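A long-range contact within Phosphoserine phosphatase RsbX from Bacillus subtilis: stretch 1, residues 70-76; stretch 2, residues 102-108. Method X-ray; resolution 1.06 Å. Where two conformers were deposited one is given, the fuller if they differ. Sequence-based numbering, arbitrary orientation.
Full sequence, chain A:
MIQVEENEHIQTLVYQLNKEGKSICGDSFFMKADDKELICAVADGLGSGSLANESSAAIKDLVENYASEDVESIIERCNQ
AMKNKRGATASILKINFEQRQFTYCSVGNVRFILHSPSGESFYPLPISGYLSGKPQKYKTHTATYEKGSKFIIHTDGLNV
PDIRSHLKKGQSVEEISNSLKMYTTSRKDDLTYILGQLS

Stretch 1, residues 70-76: DVESIIE
Stretch 2 (102-108) FTYCSVG

The contact is a helix laid on the face of a β-strand, held by apolar side-chain packing and one bridging water, with no direct hydrogen bond between the stretches. Residues 71-76 are helical, with phi/psi from -54/-38 at Val71 to -71/-36 at Glu76; Ile75 N to Val71 O (2.9 Å) and Glu76 N to Glu72 O (3.1 Å) are i+4 backbone bonds. Asp70 (-69/154, chi1 p) is the N-cap: its OD2 accepts from Ser73 N at 3.0 Å and 155°, satisfying an amide that the first turn leaves without a carbonyl partner. Residues 102-107 are extended, phi -121 to -150 and psi 127 to 156.

The two axes run nearly parallel, at 27° (signed -27°), and approach to 8.1 Å, a spacing filled by side chains. Register is set by Val71 CA and Cys105 CA, 6.0 Å apart. Strand alternation turns Thr103, Cys105 and Val107 toward the helix and Tyr104 and Ser106 away; Val71 and Ile75, one helical turn apart, point back.

Val71 (chi1 m) places CG2 3.8 Å from Cys105 CB and CG1 3.8 Å from Thr103 OG1. Cys105 (chi1 t) also meets the next turn, its SG lying 3.8 Å from Ile75 CG2, so its side chain packs against both helix residues. Ile75 (chi1 t, chi2 t) extends CD1 to 3.9 Å from Ser106 CA and 4.2 Å from Val107 CG2 (Val107 chi1 t). These are van der Waals contacts, and the two stretches together bury 292 Å².

Polar linkage occurs near the helix start. A water accepts from Val71 N at 3.0 Å and lies 2.8 Å from Thr103 OG1 (chi1 p), in a second hydrogen bond. It thus joins a first-turn amide to the strand hydroxyl beside the apolar contacts.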

ATOM      1  N   ASP A  70     -15.531   4.827   3.724  1.00  8.03           N
ATOM      2  CA  ASP A  70     -14.914   5.044   2.395  1.00  8.65           C
ATOM      3  C   ASP A  70     -13.481   5.519   2.544  1.00  7.08           C
ATOM      4  O   ASP A  70     -13.073   6.109   3.530  1.00  7.57           O
ATOM      5  CB  ASP A  70     -15.725   5.936   1.582  1.00 12.02           C
ATOM      6  CG  ASP A  70     -15.806   7.191   2.153  1.00 15.42           C
ATOM      7  OD1 ASP A  70     -16.542   7.388   3.124  1.00 21.23           O
ATOM      8  OD2 ASP A  70     -15.047   8.069   1.805  1.00 19.17           O
ATOM      9  N   VAL A  71     -12.681   5.238   1.506  1.00  7.37           N
ATOM     10  CA  VAL A  71     -11.248   5.565   1.573  1.00  7.05           C
ATOM     11  C   VAL A  71     -10.934   7.008   1.899  1.00  6.88           C
ATOM     12  O   VAL A  71     -10.033   7.310   2.640  1.00  7.10           O
ATOM     13  CB  VAL A  71     -10.444   5.069   0.361  1.00  7.73           C
ATOM     14  CG1 VAL A  71     -10.403   3.529   0.295  1.00  8.74           C
ATOM     15  CG2 VAL A  71     -11.006   5.644  -0.968  1.00  8.50           C
ATOM     16  N   GLU A  72     -11.726   7.934   1.355  1.00  7.78           N
ATOM     17  CA  GLU A  72     -11.498   9.328   1.594  1.00  8.29           C
ATOM     18  C   GLU A  72     -11.829   9.696   3.041  1.00  8.13           C
ATOM     19  O   GLU A  72     -11.171  10.562   3.634  1.00  9.02           O
ATOM     20  CB  GLU A  72     -12.281  10.229   0.602  1.00 10.65           C
ATOM     21  CG  GLU A  72     -11.881  11.573   0.563  1.00 17.70           C
ATOM     22  CD  GLU A  72     -12.337  12.322  -0.742  1.00 18.60           C
ATOM     23  OE1 GLU A  72     -12.339  11.744  -1.940  1.00 21.79           O
ATOM     24  OE2 GLU A  72     -12.631  13.507  -0.478  1.00 25.14           O
ATOM     25  N   SER A  73     -12.858   9.083   3.610  1.00  7.17           N
ATOM     26  CA  SER A  73     -13.110   9.275   5.030  0.60  7.17           C
ATOM     27  C   SER A  73     -11.985   8.783   5.918  1.00  6.29           C
ATOM     28  O   SER A  73     -11.578   9.448   6.863  1.00  7.31           O
ATOM     29  CB  SER A  73     -14.371   8.558   5.417  0.60  7.98           C
ATOM     30  OG  SER A  73     -14.664   8.762   6.802  0.60 10.53           O
ATOM     31  N   ILE A  74     -11.482   7.612   5.578  1.00  6.56           N
ATOM     32  CA  ILE A  74     -10.412   7.021   6.362  1.00  6.63           C
ATOM     33  C   ILE A  74      -9.163   7.927   6.275  1.00  6.31           C
ATOM     34  O   ILE A  74      -8.511   8.247   7.281  1.00  7.61           O
ATOM     35  CB  ILE A  74     -10.053   5.590   5.922  1.00  6.93           C
ATOM     36  CG1 ILE A  74     -11.285   4.684   6.057  1.00  7.87           C
ATOM     37  CG2 ILE A  74      -8.863   5.091   6.751  1.00  9.50           C
ATOM     38  CD1 ILE A  74     -11.063   3.291   5.491  1.00  9.22           C
ATOM     39  N   ILE A  75      -8.805   8.369   5.047  1.00  6.69           N
ATOM     40  CA  ILE A  75      -7.593   9.153   4.898  1.00  7.18           C
ATOM     41  C   ILE A  75      -7.690  10.482   5.615  1.00  7.02           C
ATOM     42  O   ILE A  75      -6.684  10.975   6.117  1.00  7.82           O
ATOM     43  CB  ILE A  75      -7.185   9.267   3.416  1.00  7.09           C
ATOM     44  CG1 ILE A  75      -5.642   9.479   3.367  1.00  7.47           C
ATOM     45  CG2 ILE A  75      -7.935  10.324   2.716  1.00  8.98           C
ATOM     46  CD1 ILE A  75      -5.098   9.389   1.887  1.00  8.55           C
ATOM     47  N   GLU A  76      -8.906  11.056   5.694  1.00  6.94           N
ATOM     48  CA  GLU A  76      -9.044  12.319   6.430  1.00  7.24           C
ATOM     49  C   GLU A  76      -8.885  12.110   7.939  1.00  7.84           C
ATOM     50  O   GLU A  76      -8.288  12.986   8.579  1.00  7.87           O
ATOM     51  CB  GLU A  76     -10.391  12.968   6.065  1.00  7.81           C
ATOM     52  CG  GLU A  76     -10.702  14.148   6.935  1.00  9.91           C
ATOM     53  CD  GLU A  76      -9.698  15.288   6.938  1.00 12.23           C
ATOM     54  OE1 GLU A  76      -8.732  15.340   6.018  1.00 13.77           O
ATOM     55  OE2 GLU A  76      -9.835  16.139   7.831  1.00 12.24           O
ATOM     56  N   PHE A 102     -12.589  -1.593  -7.026  1.00  5.46           N
ATOM     57  CA  PHE A 102     -11.700  -1.041  -6.044  1.00  5.86           C
ATOM     58  C   PHE A 102     -11.859   0.433  -5.917  1.00  5.40           C
ATOM     59  O   PHE A 102     -12.272   1.125  -6.863  1.00  6.32           O
ATOM     60  CB  PHE A 102     -10.230  -1.456  -6.337  1.00  7.54           C
ATOM     61  CG  PHE A 102      -9.581  -0.783  -7.499  1.00  7.67           C
ATOM     62  CD1 PHE A 102      -8.916   0.406  -7.370  1.00  9.68           C
ATOM     63  CD2 PHE A 102      -9.646  -1.379  -8.754  1.00 10.40           C
ATOM     64  CE1 PHE A 102      -8.300   0.984  -8.388  1.00 12.18           C
ATOM     65  CE2 PHE A 102      -8.986  -0.801  -9.857  1.00 11.71           C
ATOM     66  CZ  PHE A 102      -8.279   0.358  -9.608  1.00 12.34           C
ATOM     67  N   THR A 103     -11.480   0.949  -4.740  1.00  5.42           N
ATOM     68  CA  THR A 103     -11.465   2.361  -4.489  1.00  5.70           C
ATOM     69  C   THR A 103     -10.067   2.666  -3.839  1.00  5.05           C
ATOM     70  O   THR A 103      -9.551   1.873  -3.043  1.00  5.71           O
ATOM     71  CB  THR A 103     -12.561   2.801  -3.592  1.00  6.67           C
ATOM     72  OG1 THR A 103     -12.651   1.997  -2.420  1.00  7.52           O
ATOM     73  CG2 THR A 103     -13.923   2.845  -4.310  1.00  7.80           C
ATOM     74  N   TYR A 104      -9.500   3.795  -4.187  1.00  5.23           N
ATOM     75  CA  TYR A 104      -8.132   4.122  -3.823  1.00  4.71           C
ATOM     76  C   TYR A 104      -7.974   5.577  -3.571  1.00  5.00           C
ATOM     77  O   TYR A 104      -8.442   6.426  -4.360  1.00  6.10           O
ATOM     78  CB  TYR A 104      -7.181   3.700  -4.996  1.00  5.79           C
ATOM     79  CG  TYR A 104      -5.734   3.992  -4.756  1.00  5.35           C
ATOM     80  CD1 TYR A 104      -5.012   3.224  -3.821  1.00  5.23           C
ATOM     81  CD2 TYR A 104      -5.093   5.050  -5.380  1.00  6.04           C
ATOM     82  CE1 TYR A 104      -3.662   3.492  -3.599  1.00  5.74           C
ATOM     83  CE2 TYR A 104      -3.740   5.328  -5.129  1.00  6.04           C
ATOM     84  CZ  TYR A 104      -3.045   4.529  -4.234  1.00  5.45           C
ATOM     85  OH  TYR A 104      -1.723   4.750  -3.949  1.00  6.33           O
ATOM     86  N   CYS A 105      -7.268   5.937  -2.494  1.00  5.09           N
ATOM     87  CA  CYS A 105      -6.966   7.316  -2.186  1.00  5.09           C
ATOM     88  C   CYS A 105      -5.587   7.350  -1.560  1.00  5.22           C
ATOM     89  O   CYS A 105      -5.255   6.520  -0.716  1.00  5.86           O
ATOM     90  CB  CYS A 105      -7.995   7.925  -1.294  1.00  6.99           C
ATOM     91  SG  CYS A 105      -7.880   9.693  -1.013  1.00  8.62           S
ATOM     92  N   SER A 106      -4.793   8.356  -1.927  1.00  5.57           N
ATOM     93  CA  SER A 106      -3.394   8.462  -1.534  0.70  5.19           C
ATOM     94  C   SER A 106      -2.972   9.903  -1.439  1.00  5.13           C
ATOM     95  O   SER A 106      -3.452  10.762  -2.210  1.00  6.03           O
ATOM     96  CB  SER A 106      -2.594   7.724  -2.598  0.70  5.82           C
ATOM     97  OG  SER A 106      -1.209   7.801  -2.389  0.70  6.52           O
ATOM     98  N   VAL A 107      -2.007  10.175  -0.548  1.00  4.68           N
ATOM     99  CA  VAL A 107      -1.247  11.428  -0.574  1.00  5.22           C
ATOM    100  C   VAL A 107       0.224  11.063  -0.349  1.00  5.06           C
ATOM    101  O   VAL A 107       0.537  10.397   0.633  1.00  5.65           O
ATOM    102  CB  VAL A 107      -1.706  12.434   0.483  1.00  6.12           C
ATOM    103  CG1 VAL A 107      -0.828  13.675   0.480  1.00  7.84           C
ATOM    104  CG2 VAL A 107      -3.202  12.814   0.248  1.00  7.36           C
ATOM    105  N   GLY A 108       1.085  11.517  -1.248  1.00  5.18           N
ATOM    106  CA  GLY A 108       2.491  11.288  -1.097  1.00  5.72           C
ATOM    107  C   GLY A 108       3.040  10.268  -2.040  1.00  5.43           C
ATOM    108  O   GLY A 108       2.549  10.076  -3.146  1.00  7.80           O
TER
HETATM  109  O   HOH W   1     -14.057   3.530  -0.565  1.00  9.08           O